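PDB 1I78: protease VII, which cleaves polypeptides as an outer-membrane endopeptidase of the omptin family, built as a beta barrel in Escherichia coli. Local coordinates for residues I56-M61 with I66-W71; G129-Y134 with G195-Y200; Y239-T242 with K246-V249. The protein carries 3 engineered substitutions. One frame throughout, in Å; residues are numbered along the deposited sequence.

Interaction 1: I56-M61 with I66-W71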
loop_
_atom_site.group_PDB
_atom_site.type_symbol
_atom_site.label_atom_id
_atom_site.label_comp_id
_atom_site.label_asym_id
_atom_site.label_seq_id
_atom_site.Cartn_x
_atom_site.Cartn_y
_atom_site.Cartn_z
ATOM N N ILE A 56 -3.885 14.017 14.099
ATOM C CA ILE A 56 -3.852 15.206 14.922
ATOM C C ILE A 56 -3.880 16.356 13.935
ATOM O O ILE A 56 -3.055 16.423 13.021
ATOM C CB ILE A 56 -2.575 15.265 15.781
ATOM C CG1 ILE A 56 -2.476 13.992 16.626
ATOM C CG2 ILE A 56 -2.619 16.490 16.702
ATOM C CD1 ILE A 56 -1.125 13.773 17.272
ATOM N N ASN A 57 -4.853 17.242 14.103
ATOM C CA ASN A 57 -4.987 18.381 13.221
ATOM C C ASN A 57 -4.880 19.700 13.962
ATOM O O ASN A 57 -5.528 19.909 14.997
ATOM C CB ASN A 57 -6.322 18.318 12.478
ATOM C CG ASN A 57 -6.340 17.251 11.395
ATOM O OD1 ASN A 57 -5.701 17.403 10.346
ATOM N ND2 ASN A 57 -7.070 16.160 11.647
ATOM N N TRP A 58 -4.049 20.586 13.422
ATOM C CA TRP A 58 -3.851 21.913 13.990
ATOM C C TRP A 58 -4.440 22.903 12.998
ATOM O O TRP A 58 -3.922 23.050 11.896
ATOM C CB TRP A 58 -2.355 22.217 14.172
ATOM C CG TRP A 58 -1.631 21.385 15.208
ATOM C CD1 TRP A 58 -1.499 21.668 16.543
ATOM C CD2 TRP A 58 -0.883 20.173 14.984
ATOM N NE1 TRP A 58 -0.709 20.716 17.162
ATOM C CE2 TRP A 58 -0.318 19.791 16.230
ATOM C CE3 TRP A 58 -0.632 19.377 13.853
ATOM C CZ2 TRP A 58 0.487 18.646 16.374
ATOM C CZ3 TRP A 58 0.170 18.235 13.998
ATOM C CH2 TRP A 58 0.719 17.884 15.253
ATOM N N ASP A 59 -5.539 23.555 13.363
ATOM C CA ASP A 59 -6.137 24.552 12.477
ATOM C C ASP A 59 -5.590 25.931 12.872
ATOM O O ASP A 59 -6.296 26.747 13.465
ATOM C CB ASP A 59 -7.664 24.539 12.583
ATOM C CG ASP A 59 -8.278 23.225 12.116
ATOM O OD1 ASP A 59 -7.864 22.674 11.068
ATOM O OD2 ASP A 59 -9.199 22.745 12.804
ATOM N N LEU A 60 -4.323 26.165 12.528
ATOM C CA LEU A 60 -3.603 27.401 12.832
ATOM C C LEU A 60 -4.211 28.708 12.332
ATOM O O LEU A 60 -4.252 29.692 13.062
ATOM C CB LEU A 60 -2.184 27.302 12.288
ATOM C CG LEU A 60 -1.494 25.987 12.593
ATOM C CD1 LEU A 60 -0.071 26.042 12.093
ATOM C CD2 LEU A 60 -1.536 25.743 14.087
ATOM N N MET A 61 -4.644 28.733 11.079
ATOM C CA MET A 61 -5.236 29.936 10.505
ATOM C C MET A 61 -6.435 29.540 9.664
ATOM O O MET A 61 -6.578 28.378 9.289
ATOM C CB MET A 61 -4.230 30.669 9.611
ATOM C CG MET A 61 -2.977 31.153 10.316
ATOM S SD MET A 61 -1.916 32.149 9.227
ATOM C CE MET A 61 -0.287 31.714 9.863
ATOM N N ILE A 66 -2.326 22.140 9.599
ATOM C CA ILE A 66 -1.223 21.193 9.523
ATOM C C ILE A 66 -1.775 19.905 10.107
ATOM O O ILE A 66 -2.570 19.929 11.057
ATOM C CB ILE A 66 -0.001 21.611 10.375
ATOM C CG1 ILE A 66 0.518 22.971 9.919
ATOM C CG2 ILE A 66 1.093 20.546 10.271
ATOM C CD1 ILE A 66 0.711 23.073 8.429
ATOM N N GLY A 67 -1.362 18.781 9.541
ATOM C CA GLY A 67 -1.846 17.518 10.041
ATOM C C GLY A 67 -0.825 16.414 9.976
ATOM O O GLY A 67 0.021 16.384 9.087
ATOM N N ALA A 68 -0.913 15.511 10.945
ATOM C CA ALA A 68 -0.044 14.354 11.037
ATOM C C ALA A 68 -0.997 13.184 11.223
ATOM O O ALA A 68 -1.906 13.245 12.041
ATOM C CB ALA A 68 0.887 14.470 12.241
ATOM N N ALA A 69 -0.793 12.126 10.453
ATOM C CA ALA A 69 -1.655 10.953 10.544
ATOM C C ALA A 69 -0.840 9.673 10.488
ATOM O O ALA A 69 0.349 9.682 10.152
ATOM C CB ALA A 69 -2.682 10.967 9.422
ATOM N N GLY A 70 -1.487 8.572 10.837
ATOM C CA GLY A 70 -0.818 7.292 10.808
ATOM C C GLY A 70 -1.747 6.144 11.159
ATOM O O GLY A 70 -2.822 6.326 11.734
ATOM N N TRP A 71 -1.339 4.950 10.764
ATOM C CA TRP A 71 -2.086 3.773 11.090
ATOM C C TRP A 71 -1.114 2.628 11.049
ATOM O O TRP A 71 -0.024 2.744 10.482
ATOM C CB TRP A 71 -3.267 3.550 10.131
ATOM C CG TRP A 71 -2.933 3.355 8.681
ATOM C CD1 TRP A 71 -3.178 4.231 7.672
ATOM C CD2 TRP A 71 -2.349 2.195 8.077
ATOM N NE1 TRP A 71 -2.789 3.693 6.474
ATOM C CE2 TRP A 71 -2.273 2.442 6.691
ATOM C CE3 TRP A 71 -1.882 0.968 8.573
ATOM C CZ2 TRP A 71 -1.750 1.508 5.784
ATOM C CZ3 TRP A 71 -1.358 0.033 7.671
ATOM C CH2 TRP A 71 -1.297 0.312 6.290
#
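The indole of Trp58 turns the edge of its six-membered ring to the neighbouring strand, with Ile66 O, Gly67 CA and Ala68 CB all near the ring plane, while Ile56 CG2 from its own strand lies over one face, 3.8 Å above the plane and toward the rim. CG anti to the carbonyl carbon (chi1 -67°) and a ring set across the CA-CB bond (chi2 -89°) together bring this edge up against the adjacent backbone. Trp58 CE3 thereby comes within 4.1 Å of Ile66 CG2, and Trp58 CZ3 within 4.2 Å of Ala68 CB. Farther toward the turn, Leu60 CD1 meets Ile66 CG1 at 3.8 Å, so the two branches of this isoleucine serve different partners.

On the other face of the sheet the amide of Asn57 stands beside Gly67, its OD1 3.9 Å from Gly67 CA. ND2 is hydrogen-bonded to Asn13 OD1, and OD1 accepts a weak bond from Lys117, which ties the amide to strands beyond the pair.

Underneath, the backbones run antiparallel. Ile56 and Ala68 exchange two hydrogen bonds, as do Trp58 and Ile66; Trp58 N to Ile66 O is 2.9 Å and almost straight at 178°. Strands 37-58 and 64-85 thus close a beta hairpin with a short turn, typical of an outer-membrane barrel, and the apolar face of Ile56, Trp58, Ile66 and Ala68 is consistent with a lipid-facing outer surface.

Interaction 2: G129-Y134 with G195-Y200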
loop_
_atom_site.group_PDB
_atom_site.type_symbol
_atom_site.label_atom_id
_atom_site.label_comp_id
_atom_site.label_asym_id
_atom_site.label_seq_id
_atom_site.Cartn_x
_atom_site.Cartn_y
_atom_site.Cartn_z
ATOM N N GLY A 129 -10.596 22.281 0.806
ATOM C CA GLY A 129 -9.204 22.683 0.835
ATOM C C GLY A 129 -8.233 21.895 -0.028
ATOM O O GLY A 129 -8.417 20.701 -0.278
ATOM N N LEU A 130 -7.192 22.581 -0.495
ATOM C CA LEU A 130 -6.148 21.948 -1.288
ATOM C C LEU A 130 -5.219 21.280 -0.284
ATOM O O LEU A 130 -5.141 21.707 0.874
ATOM C CB LEU A 130 -5.359 22.990 -2.073
ATOM C CG LEU A 130 -6.149 23.793 -3.101
ATOM C CD1 LEU A 130 -5.287 24.966 -3.597
ATOM C CD2 LEU A 130 -6.562 22.883 -4.250
ATOM N N MET A 131 -4.530 20.229 -0.719
ATOM C CA MET A 131 -3.598 19.539 0.152
ATOM C C MET A 131 -2.248 19.345 -0.535
ATOM O O MET A 131 -2.151 19.316 -1.761
ATOM C CB MET A 131 -4.124 18.157 0.540
ATOM C CG MET A 131 -5.415 18.106 1.318
ATOM S SD MET A 131 -5.846 16.355 1.640
ATOM C CE MET A 131 -4.691 15.950 2.952
ATOM N N ALA A 132 -1.210 19.205 0.284
ATOM C CA ALA A 132 0.142 18.953 -0.186
ATOM C C ALA A 132 0.758 18.192 0.973
ATOM O O ALA A 132 0.694 18.651 2.125
ATOM C CB ALA A 132 0.886 20.256 -0.431
ATOM N N GLY A 133 1.325 17.023 0.692
ATOM C CA GLY A 133 1.902 16.250 1.771
ATOM C C GLY A 133 2.844 15.146 1.354
ATOM O O GLY A 133 3.185 14.988 0.180
ATOM N N TYR A 134 3.258 14.373 2.346
ATOM C CA TYR A 134 4.182 13.277 2.155
ATOM C C TYR A 134 3.710 12.069 2.969
ATOM O O TYR A 134 3.324 12.209 4.131
ATOM C CB TYR A 134 5.568 13.718 2.635
ATOM C CG TYR A 134 6.614 12.638 2.560
ATOM C CD1 TYR A 134 7.165 12.268 1.333
ATOM C CD2 TYR A 134 7.040 11.971 3.706
ATOM C CE1 TYR A 134 8.115 11.263 1.241
ATOM C CE2 TYR A 134 7.994 10.957 3.630
ATOM C CZ TYR A 134 8.526 10.609 2.383
ATOM O OH TYR A 134 9.455 9.600 2.269
ATOM N N GLY A 195 -18.203 13.816 4.012
ATOM C CA GLY A 195 -16.962 14.362 3.493
ATOM C C GLY A 195 -16.211 13.457 2.532
ATOM O O GLY A 195 -16.577 12.300 2.311
ATOM N N GLY A 196 -15.142 13.992 1.954
ATOM C CA GLY A 196 -14.343 13.217 1.025
ATOM C C GLY A 196 -12.936 13.761 0.887
ATOM O O GLY A 196 -12.658 14.918 1.208
ATOM N N THR A 197 -12.039 12.912 0.406
ATOM C CA THR A 197 -10.659 13.287 0.205
ATOM C C THR A 197 -10.094 12.568 -1.003
ATOM O O THR A 197 -10.308 11.368 -1.188
ATOM C CB THR A 197 -9.805 12.930 1.415
ATOM O OG1 THR A 197 -10.247 13.680 2.551
ATOM C CG2 THR A 197 -8.349 13.253 1.139
ATOM N N PHE A 198 -9.362 13.314 -1.822
ATOM C CA PHE A 198 -8.731 12.763 -3.008
ATOM C C PHE A 198 -7.246 13.080 -3.044
ATOM O O PHE A 198 -6.853 14.208 -2.800
ATOM C CB PHE A 198 -9.404 13.319 -4.251
ATOM C CG PHE A 198 -10.853 12.953 -4.355
ATOM C CD1 PHE A 198 -11.795 13.542 -3.510
ATOM C CD2 PHE A 198 -11.279 11.992 -5.278
ATOM C CE1 PHE A 198 -13.146 13.182 -3.581
ATOM C CE2 PHE A 198 -12.626 11.623 -5.359
ATOM C CZ PHE A 198 -13.562 12.223 -4.506
ATOM N N LYS A 199 -6.419 12.079 -3.329
ATOM C CA LYS A 199 -4.983 12.303 -3.415
ATOM C C LYS A 199 -4.445 11.782 -4.724
ATOM O O LYS A 199 -4.964 10.821 -5.273
ATOM C CB LYS A 199 -4.227 11.613 -2.275
ATOM C CG LYS A 199 -4.532 12.182 -0.944
ATOM C CD LYS A 199 -3.856 11.421 0.175
ATOM C CE LYS A 199 -4.319 11.985 1.532
ATOM N NZ LYS A 199 -3.651 11.336 2.688
ATOM N N TYR A 200 -3.385 12.431 -5.198
ATOM C CA TYR A 200 -2.706 12.076 -6.424
ATOM C C TYR A 200 -1.206 12.279 -6.281
ATOM O O TYR A 200 -0.753 13.196 -5.592
ATOM C CB TYR A 200 -3.172 12.943 -7.583
ATOM C CG TYR A 200 -2.310 12.744 -8.815
ATOM C CD1 TYR A 200 -2.402 11.568 -9.565
ATOM C CD2 TYR A 200 -1.366 13.709 -9.206
ATOM C CE1 TYR A 200 -1.582 11.349 -10.668
ATOM C CE2 TYR A 200 -0.534 13.497 -10.311
ATOM C CZ TYR A 200 -0.650 12.311 -11.031
ATOM O OH TYR A 200 0.180 12.050 -12.089
#
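Met131 and Thr197 cross at about a right angle, the thioether of one meeting the methyl branch of the other: Met131 SD lies 4.0 Å from Thr197 CG2. The methionine leaves its backbone toward the second strand, extended through CB and CG, and then bends at the sulfur (chi3 76°). This bend turns its methyl carbon to the aliphatic part of Lys199, where Met131 CE stands 4.2 Å from Lys199 CE. One apolar end therefore touches two side chains two residues apart on strand 192-213.

No hydrogen bond joins 129-134 to 195-200, and the backbones are well separated, Met131 CA and Lys199 CA being 8.2 Å apart. The reason lies in the fold: strands 126-149 and 192-213 are not neighbours in the antiparallel beta barrel but second neighbours, with strand 169-189 hydrogen-bonded between them, and the side chains meet on the inner side of the curved wall.

The polar groups are held from outside the pair. Thr197 turns OG1 away from its methyl contact to hydrogen-bond with Thr184 OG1, leaving CG2 for the sulfur. Lys199 is extended beyond CB, chi2 to chi4 all near 180°, which carries NZ past the methionine to a salt bridge with Asp113 OD1 on strand 97-119, with a weak hydrogen bond to Tyr180 OH beside it. Met131 itself also packs against Tyr180 and Thr184, and on its other flank against Asn115 and Lys117 of strand 97-119.

Interaction 3: Y239-T242 with K246-V249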
loop_
_atom_site.group_PDB
_atom_site.type_symbol
_atom_site.label_atom_id
_atom_site.label_comp_id
_atom_site.label_asym_id
_atom_site.label_seq_id
_atom_site.Cartn_x
_atom_site.Cartn_y
_atom_site.Cartn_z
ATOM N N TYR A 239 -21.736 11.974 12.606
ATOM C CA TYR A 239 -22.738 12.707 13.364
ATOM C C TYR A 239 -22.131 13.409 14.577
ATOM O O TYR A 239 -21.326 12.828 15.310
ATOM C CB TYR A 239 -23.824 11.719 13.825
ATOM C CG TYR A 239 -25.023 12.340 14.503
ATOM C CD1 TYR A 239 -25.947 13.101 13.780
ATOM C CD2 TYR A 239 -25.248 12.153 15.872
ATOM C CE1 TYR A 239 -27.069 13.659 14.402
ATOM C CE2 TYR A 239 -26.367 12.706 16.506
ATOM C CZ TYR A 239 -27.275 13.458 15.767
ATOM O OH TYR A 239 -28.379 14.005 16.394
ATOM N N TYR A 240 -22.511 14.663 14.787
ATOM C CA TYR A 240 -22.011 15.386 15.947
ATOM C C TYR A 240 -22.834 15.025 17.175
ATOM O O TYR A 240 -23.915 15.568 17.390
ATOM C CB TYR A 240 -22.048 16.902 15.713
ATOM C CG TYR A 240 -21.001 17.363 14.724
ATOM C CD1 TYR A 240 -21.175 17.153 13.355
ATOM C CD2 TYR A 240 -19.806 17.946 15.160
ATOM C CE1 TYR A 240 -20.194 17.504 12.446
ATOM C CE2 TYR A 240 -18.820 18.301 14.259
ATOM C CZ TYR A 240 -19.021 18.073 12.897
ATOM O OH TYR A 240 -18.043 18.385 11.980
ATOM N N VAL A 241 -22.337 14.078 17.962
ATOM C CA VAL A 241 -23.029 13.676 19.174
ATOM C C VAL A 241 -23.022 14.856 20.154
ATOM O O VAL A 241 -24.004 15.094 20.846
ATOM C CB VAL A 241 -22.365 12.450 19.805
ATOM C CG1 VAL A 241 -22.943 12.194 21.188
ATOM C CG2 VAL A 241 -22.595 11.242 18.917
ATOM N N THR A 242 -21.905 15.580 20.220
ATOM C CA THR A 242 -21.816 16.773 21.069
ATOM C C THR A 242 -21.329 17.892 20.154
ATOM O O THR A 242 -20.975 17.645 19.003
ATOM C CB THR A 242 -20.826 16.612 22.245
ATOM O OG1 THR A 242 -19.483 16.549 21.746
ATOM C CG2 THR A 242 -21.146 15.357 23.042
ATOM N N LYS A 246 -17.430 14.209 17.014
ATOM C CA LYS A 246 -18.058 13.600 15.851
ATOM C C LYS A 246 -17.802 12.111 15.732
ATOM O O LYS A 246 -16.661 11.659 15.680
ATOM C CB LYS A 246 -17.603 14.272 14.561
ATOM C CG LYS A 246 -18.265 13.657 13.321
ATOM C CD LYS A 246 -18.008 14.424 12.016
ATOM C CE LYS A 246 -16.627 14.156 11.445
ATOM N NZ LYS A 246 -16.483 14.722 10.071
ATOM N N VAL A 247 -18.873 11.337 15.703
ATOM C CA VAL A 247 -18.720 9.909 15.544
ATOM C C VAL A 247 -18.806 9.730 14.021
ATOM O O VAL A 247 -19.668 10.323 13.357
ATOM C CB VAL A 247 -19.826 9.147 16.321
ATOM C CG1 VAL A 247 -21.028 8.871 15.438
ATOM C CG2 VAL A 247 -19.249 7.881 16.910
ATOM N N TYR A 248 -17.891 8.952 13.459
ATOM C CA TYR A 248 -17.875 8.785 12.015
ATOM C C TYR A 248 -17.435 7.414 11.509
ATOM O O TYR A 248 -16.823 6.611 12.223
ATOM C CB TYR A 248 -16.977 9.861 11.396
ATOM C CG TYR A 248 -15.512 9.520 11.482
ATOM C CD1 TYR A 248 -14.910 8.700 10.523
ATOM C CD2 TYR A 248 -14.740 9.952 12.563
ATOM C CE1 TYR A 248 -13.573 8.309 10.642
ATOM C CE2 TYR A 248 -13.401 9.571 12.694
ATOM C CZ TYR A 248 -12.828 8.747 11.727
ATOM O OH TYR A 248 -11.519 8.358 11.859
ATOM N N VAL A 249 -17.736 7.190 10.238
ATOM C CA VAL A 249 -17.428 5.950 9.551
ATOM C C VAL A 249 -16.761 6.340 8.215
ATOM O O VAL A 249 -17.143 7.339 7.587
ATOM C CB VAL A 249 -18.769 5.142 9.383
ATOM C CG1 VAL A 249 -19.187 5.033 7.920
ATOM C CG2 VAL A 249 -18.647 3.791 10.082
#
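Lys246 lays its aliphatic chain over one face of the Tyr240 ring. Lys246 CB sits 4.3 Å from the centroid of the Tyr240 ring and only 12° off the normal, a CH-pi contact, and Lys246 CD lies toward the phenol end, 3.8 Å from Tyr240 CE1. The lysine leaves with CG trans to the amide nitrogen (chi1 -179°), and the bend at chi3 (78°) comes where CD is beside the phenol end, the chain crossing the ring at an angle.

On the opposite face of the sheet Val247 has apolar neighbours, Val247 CG1 lying 4.3 Å from Tyr239 CB and Val247 CB 4.3 Å from Val241 CG2.

These side chains are set by the antiparallel register beneath them. Tyr239 and Val247 form a hydrogen-bonded pair, with Tyr239 N to Val247 O at 2.8 Å and Val247 N to Tyr239 O at 2.9 Å, whereas Tyr240 and Lys246 are a non-hydrogen-bonded pair. The backbone changes direction at Val241, at the closed end of the hairpin made by strands 219-242 and 245-267.

Farther out, Glu193 OE1 receives both polar ends: a salt bridge from Lys246 NZ and a hydrogen bond from Tyr240 OH. Arg188 adds a cation-pi contact to the same tyrosine. The carboxylate thus probably offsets the charge of the buried lysine and, by gripping both groups, holds the lysine chain and the phenol ring together.

From the N terminus, interaction 1 comes first, closing the short turn between strands 37-58 and 64-85. Interaction 2 follows, bridging 60 residues that include all of strand 169-189, so it joins second neighbours in the barrel where the other two join adjacent strands. Interaction 3 then closes the tight hairpin of strands 219-242 and 245-267. The three lie in series; none nests in or crosses another, and none touches another. All belong to one curled antiparallel sheet. Strand 192-213 of interaction 2 pairs directly with strand 219-242 of interaction 3, whereas strand 97-119 stands between interactions 1 and 2, whose centres are 13 Å apart.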